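Long-range contacts in glycoprotein (Chandipura virus, PDB 5MDM), which is a class III viral fusion glycoprotein that probably attaches the virus to host receptors and, at endosomal pH, drives fusion of the viral and endosomal membranes: residues 24-28 / 308-312; 35-41 / 187-193. All coordinates share one frame; numbering follows the deposited sequence.

Interaction 1 (24-28 / 308-312); sequences CPMGG and LASKS
Met26 lays the base of its side chain over the backbone of residues 308-310, with CB 3.3 Å from Leu308 O and 3.7 Å from Ala309 C. Its CG then sits against Ser310, 3.5 Å from Ser310 CB. CG stands anti to the Met26 nitrogen (chi1 -173°), which starts the chain along the 308-312 loop, but bends at both following torsions turn the thioether end off the line of that loop. The Met26 side chain also touches Phe31, Leu317 and Tyr319. Met26 is buried, with residues 308-310 and strand 316-322 among its neighbours.

Ser310 meets the backbone of Met26 as well: its CA makes a CA-H...O contact of 3.5 Å with Met26 O. The Ser310 hydroxyl bonds within its own loop, OG donating to Ser312 O at 2.7 Å in the carbonyl plane, on a lone pair, and this bond ties the turn around Lys311.

Beyond Met26, the disulfide from Cys24 to Cys287 anchors residues 24-28 to helix 270-295. Leu308 packs on Thr290 and Trp291 of the same helix, while Lys311 reaches Asp283 in a salt bridge and also bonds His389 O. Because no hydrogen bond was found between the two loops, and they bury 215 Å² together, their direct cohesion rests chiefly on van der Waals contact around Met26, with covalent and ionic anchors supplied by the helix.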
loop_
_atom_site.group_PDB
_atom_site.type_symbol
_atom_site.label_atom_id
_atom_site.label_comp_id
_atom_site.label_asym_id
_atom_site.label_seq_id
_atom_site.Cartn_x
_atom_site.Cartn_y
_atom_site.Cartn_z
ATOM N N CYS A 24 -27.008 -18.255 -0.692
ATOM C CA CYS A 24 -25.752 -17.650 -0.265
ATOM C C CYS A 24 -24.608 -17.923 -1.231
ATOM O O CYS A 24 -24.331 -19.073 -1.575
ATOM C CB CYS A 24 -25.368 -18.149 1.126
ATOM S SG CYS A 24 -26.402 -17.515 2.429
ATOM N N PRO A 25 -23.933 -16.858 -1.672
ATOM C CA PRO A 25 -24.309 -15.483 -1.355
ATOM C C PRO A 25 -25.329 -15.013 -2.378
ATOM O O PRO A 25 -25.443 -15.637 -3.431
ATOM C CB PRO A 25 -23.001 -14.729 -1.541
ATOM C CG PRO A 25 -22.320 -15.479 -2.636
ATOM C CD PRO A 25 -22.701 -16.926 -2.472
ATOM N N MET A 26 -26.062 -13.947 -2.083
ATOM C CA MET A 26 -27.103 -13.498 -2.999
ATOM C C MET A 26 -26.499 -12.954 -4.287
ATOM O O MET A 26 -25.557 -12.158 -4.268
ATOM C CB MET A 26 -28.018 -12.461 -2.343
ATOM C CG MET A 26 -29.226 -12.081 -3.191
ATOM S SD MET A 26 -30.313 -13.470 -3.547
ATOM C CE MET A 26 -30.902 -13.860 -1.898
ATOM N N GLY A 27 -27.043 -13.404 -5.409
ATOM C CA GLY A 27 -26.562 -12.984 -6.706
ATOM C C GLY A 27 -27.549 -13.383 -7.780
ATOM O O GLY A 27 -28.516 -14.096 -7.509
ATOM N N GLY A 28 -27.306 -12.920 -9.002
ATOM C CA GLY A 28 -28.143 -13.276 -10.131
ATOM C C GLY A 28 -27.894 -14.698 -10.594
ATOM O O GLY A 28 -28.673 -15.249 -11.374
ATOM N N LEU A 308 -27.466 -10.901 3.929
ATOM C CA LEU A 308 -28.277 -11.652 2.977
ATOM C C LEU A 308 -28.380 -10.906 1.659
ATOM O O LEU A 308 -28.829 -11.458 0.655
ATOM C CB LEU A 308 -29.687 -11.875 3.530
ATOM C CG LEU A 308 -29.839 -12.598 4.867
ATOM C CD1 LEU A 308 -31.301 -12.727 5.220
ATOM C CD2 LEU A 308 -29.186 -13.959 4.805
ATOM N N ALA A 309 -27.970 -9.644 1.676
ATOM C CA ALA A 309 -28.073 -8.778 0.506
ATOM C C ALA A 309 -27.179 -9.233 -0.639
ATOM O O ALA A 309 -26.131 -9.833 -0.426
ATOM C CB ALA A 309 -27.728 -7.350 0.886
ATOM N N SER A 310 -27.600 -8.936 -1.860
ATOM C CA SER A 310 -26.742 -9.136 -3.013
ATOM C C SER A 310 -25.754 -7.989 -3.054
ATOM O O SER A 310 -26.121 -6.842 -2.801
ATOM C CB SER A 310 -27.565 -9.151 -4.298
ATOM O OG SER A 310 -26.738 -9.386 -5.420
ATOM N N LYS A 311 -24.497 -8.293 -3.361
ATOM C CA LYS A 311 -23.488 -7.247 -3.460
ATOM C C LYS A 311 -23.184 -6.894 -4.907
ATOM O O LYS A 311 -22.387 -6.004 -5.176
ATOM C CB LYS A 311 -22.208 -7.635 -2.722
ATOM C CG LYS A 311 -22.333 -7.619 -1.210
ATOM C CD LYS A 311 -20.966 -7.683 -0.559
ATOM C CE LYS A 311 -21.062 -7.686 0.956
ATOM N NZ LYS A 311 -19.706 -7.570 1.569
ATOM N N SER A 312 -23.830 -7.590 -5.834
ATOM C CA SER A 312 -23.637 -7.347 -7.258
ATOM C C SER A 312 -24.997 -7.244 -7.935
ATOM O O SER A 312 -25.983 -7.785 -7.432
ATOM C CB SER A 312 -22.847 -8.496 -7.876
ATOM O OG SER A 312 -23.613 -9.689 -7.851
#

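Interaction 2 (35-41 / 187-193); sequences GLQEESF and VTVAYDK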
loop_
_atom_site.group_PDB
_atom_site.type_symbol
_atom_site.label_atom_id
_atom_site.label_comp_id
_atom_site.label_asym_id
_atom_site.label_seq_id
_atom_site.Cartn_x
_atom_site.Cartn_y
_atom_site.Cartn_z
ATOM N N GLY A 35 -34.625 -13.805 -20.791
ATOM C CA GLY A 35 -34.260 -13.090 -21.998
ATOM C C GLY A 35 -32.772 -12.870 -22.159
ATOM O O GLY A 35 -32.336 -12.273 -23.139
ATOM N N LEU A 36 -31.988 -13.354 -21.203
ATOM C CA LEU A 36 -30.547 -13.122 -21.227
ATOM C C LEU A 36 -29.764 -14.246 -21.895
ATOM O O LEU A 36 -29.977 -15.429 -21.627
ATOM C CB LEU A 36 -30.002 -12.826 -19.825
ATOM C CG LEU A 36 -29.833 -11.336 -19.479
ATOM C CD1 LEU A 36 -28.752 -10.699 -20.336
ATOM C CD2 LEU A 36 -31.139 -10.568 -19.632
ATOM N N GLN A 37 -28.862 -13.842 -22.779
ATOM C CA GLN A 37 -27.987 -14.744 -23.502
ATOM C C GLN A 37 -26.554 -14.336 -23.198
ATOM O O GLN A 37 -26.258 -13.147 -23.082
ATOM C CB GLN A 37 -28.249 -14.618 -25.003
ATOM C CG GLN A 37 -27.286 -15.392 -25.879
ATOM C CD GLN A 37 -27.498 -16.884 -25.782
ATOM O OE1 GLN A 37 -28.590 -17.386 -26.061
ATOM N NE2 GLN A 37 -26.457 -17.605 -25.378
ATOM N N GLU A 38 -25.666 -15.311 -23.054
ATOM C CA GLU A 38 -24.261 -15.009 -22.822
ATOM C C GLU A 38 -23.361 -15.550 -23.927
ATOM O O GLU A 38 -23.619 -16.607 -24.496
ATOM C CB GLU A 38 -23.804 -15.546 -21.472
ATOM C CG GLU A 38 -24.243 -14.713 -20.291
ATOM C CD GLU A 38 -23.681 -15.230 -18.982
ATOM O OE1 GLU A 38 -23.929 -14.596 -17.935
ATOM O OE2 GLU A 38 -22.989 -16.270 -18.998
ATOM N N GLU A 39 -22.309 -14.801 -24.232
ATOM C CA GLU A 39 -21.307 -15.212 -25.200
ATOM C C GLU A 39 -19.955 -14.698 -24.738
ATOM O O GLU A 39 -19.835 -13.554 -24.291
ATOM C CB GLU A 39 -21.612 -14.646 -26.585
ATOM C CG GLU A 39 -22.739 -15.334 -27.328
ATOM C CD GLU A 39 -22.994 -14.712 -28.686
ATOM O OE1 GLU A 39 -22.013 -14.417 -29.399
ATOM O OE2 GLU A 39 -24.174 -14.507 -29.036
ATOM N N SER A 40 -18.938 -15.544 -24.850
ATOM C CA SER A 40 -17.607 -15.184 -24.389
ATOM C C SER A 40 -16.615 -15.090 -25.539
ATOM O O SER A 40 -16.772 -15.745 -26.571
ATOM C CB SER A 40 -17.111 -16.200 -23.364
ATOM O OG SER A 40 -18.011 -16.312 -22.278
ATOM N N PHE A 41 -15.592 -14.265 -25.354
ATOM C CA PHE A 41 -14.508 -14.169 -26.321
ATOM C C PHE A 41 -13.154 -14.100 -25.614
ATOM O O PHE A 41 -13.049 -13.559 -24.510
ATOM C CB PHE A 41 -14.710 -12.974 -27.259
ATOM C CG PHE A 41 -14.742 -11.649 -26.564
ATOM C CD1 PHE A 41 -13.591 -10.879 -26.457
ATOM C CD2 PHE A 41 -15.927 -11.161 -26.025
ATOM C CE1 PHE A 41 -13.615 -9.643 -25.813
ATOM C CE2 PHE A 41 -15.962 -9.924 -25.372
ATOM C CZ PHE A 41 -14.803 -9.166 -25.270
ATOM N N VAL A 187 -13.573 -12.926 -21.568
ATOM C CA VAL A 187 -14.556 -11.884 -21.320
ATOM C C VAL A 187 -15.899 -12.375 -21.827
ATOM O O VAL A 187 -15.999 -12.885 -22.935
ATOM C CB VAL A 187 -14.179 -10.561 -22.000
ATOM C CG1 VAL A 187 -15.300 -9.553 -21.852
ATOM C CG2 VAL A 187 -12.901 -10.015 -21.397
ATOM N N THR A 188 -16.926 -12.240 -20.996
ATOM C CA THR A 188 -18.257 -12.719 -21.330
ATOM C C THR A 188 -19.217 -11.564 -21.562
ATOM O O THR A 188 -19.264 -10.610 -20.782
ATOM C CB THR A 188 -18.823 -13.590 -20.213
ATOM O OG1 THR A 188 -17.974 -14.727 -20.018
ATOM C CG2 THR A 188 -20.220 -14.052 -20.565
ATOM N N VAL A 189 -19.979 -11.662 -22.645
ATOM C CA VAL A 189 -20.954 -10.650 -23.008
ATOM C C VAL A 189 -22.346 -11.158 -22.676
ATOM O O VAL A 189 -22.726 -12.244 -23.094
ATOM C CB VAL A 189 -20.895 -10.356 -24.520
ATOM C CG1 VAL A 189 -21.980 -9.385 -24.913
ATOM C CG2 VAL A 189 -19.535 -9.809 -24.907
ATOM N N ALA A 190 -23.107 -10.377 -21.919
ATOM C CA ALA A 190 -24.500 -10.711 -21.632
ATOM C C ALA A 190 -25.433 -9.698 -22.290
ATOM O O ALA A 190 -25.233 -8.489 -22.188
ATOM C CB ALA A 190 -24.742 -10.760 -20.137
ATOM N N TYR A 191 -26.456 -10.196 -22.969
ATOM C CA TYR A 191 -27.352 -9.317 -23.699
ATOM C C TYR A 191 -28.737 -9.917 -23.832
ATOM O O TYR A 191 -28.912 -11.127 -23.691
ATOM C CB TYR A 191 -26.784 -9.021 -25.084
ATOM C CG TYR A 191 -26.607 -10.241 -25.960
ATOM C CD1 TYR A 191 -27.604 -10.643 -26.836
ATOM C CD2 TYR A 191 -25.436 -10.981 -25.919
ATOM C CE1 TYR A 191 -27.437 -11.751 -27.640
ATOM C CE2 TYR A 191 -25.262 -12.090 -26.717
ATOM C CZ TYR A 191 -26.262 -12.471 -27.577
ATOM O OH TYR A 191 -26.087 -13.576 -28.375
ATOM N N ASP A 192 -29.719 -9.066 -24.112
ATOM C CA ASP A 192 -31.088 -9.526 -24.275
ATOM C C ASP A 192 -31.211 -10.367 -25.544
ATOM O O ASP A 192 -30.963 -9.885 -26.651
ATOM C CB ASP A 192 -32.057 -8.345 -24.298
ATOM C CG ASP A 192 -33.488 -8.763 -24.042
ATOM O OD1 ASP A 192 -34.170 -8.080 -23.249
ATOM O OD2 ASP A 192 -33.928 -9.775 -24.630
ATOM N N LYS A 193 -31.585 -11.629 -25.362
ATOM C CA LYS A 193 -31.634 -12.615 -26.439
ATOM C C LYS A 193 -32.549 -12.185 -27.582
ATOM O O LYS A 193 -32.300 -12.501 -28.745
ATOM C CB LYS A 193 -32.111 -13.955 -25.875
ATOM C CG LYS A 193 -32.034 -15.116 -26.838
ATOM C CD LYS A 193 -32.838 -16.306 -26.321
ATOM C CE LYS A 193 -32.327 -16.799 -24.973
ATOM N NZ LYS A 193 -33.125 -17.958 -24.477
#
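The Tyr191 ring carries Gln37 CB over one face, 4.1 Å from its centroid and 21° off the normal, in a CH-pi contact. At the other end of this antiparallel beta ladder the Phe41 ring likewise has an aliphatic carbon, Val187 CB, over one face, 4.0 Å from the centroid, with Val189 CG2 at its edge. Both aromatic side chains have chi1 of 61°, placing CG between backbone nitrogen and carbonyl carbon, and each ring swings over the partner strand.

The N-to-C directions of the short segments 36-41 and 187-192 differ by 156°, close to antiparallel. Gln37-Tyr191, Glu39-Val189 and Phe41-Val187 are the hydrogen-bonded pairs, each closed by two reciprocal N-H...O bonds. Their side chains share a face that packs on Ile244 and, around Phe41, on Leu238 and Leu249; Glu39 OE2 also accepts from Gln245 N.

The reverse face carries Leu36, Glu38, Ser40 and their partners. Leu36 CD1 lies 4.0 Å from Ala190 CB, and Glu38 passes Thr188 to form a salt bridge with Lys205. Backbone hydrogen bonds of Thr188 with Lys205 and Ala190 with Val203 put strand 202-205 on the other edge of 180-192; residues 36-41 belong to an outermost strand of this four-stranded sheet within this chain. On this face the Ser40 and Thr188 hydroxyls share a hydrogen bond across a non-hydrogen-bonded pair, Ser40 OG to Thr188 OG1 2.8 Å.

From the N terminus the chain passes strands 2-7 and 15-16, then reaches residues 24-28, which open the long loop that interaction 1 closes 280 residues later. Soon afterwards strand 36-49 begins interaction 2; the chain runs through several strands and helix 89-101 and comes back on strand 180-192, closing this shorter loop of 145 residues wholly within the larger one. The two contacts therefore nest without crossing. Interaction 2 pairs strand 36-49, which begins a region assigned by similarity to the fusion peptide, with strand 180-192, whereas interaction 1 joins the early chain to the central region beside helix 270-295. Their centres lie 20 Å apart and their nearest atoms about 8 Å, so the two contacts stay separate, though neighbouring.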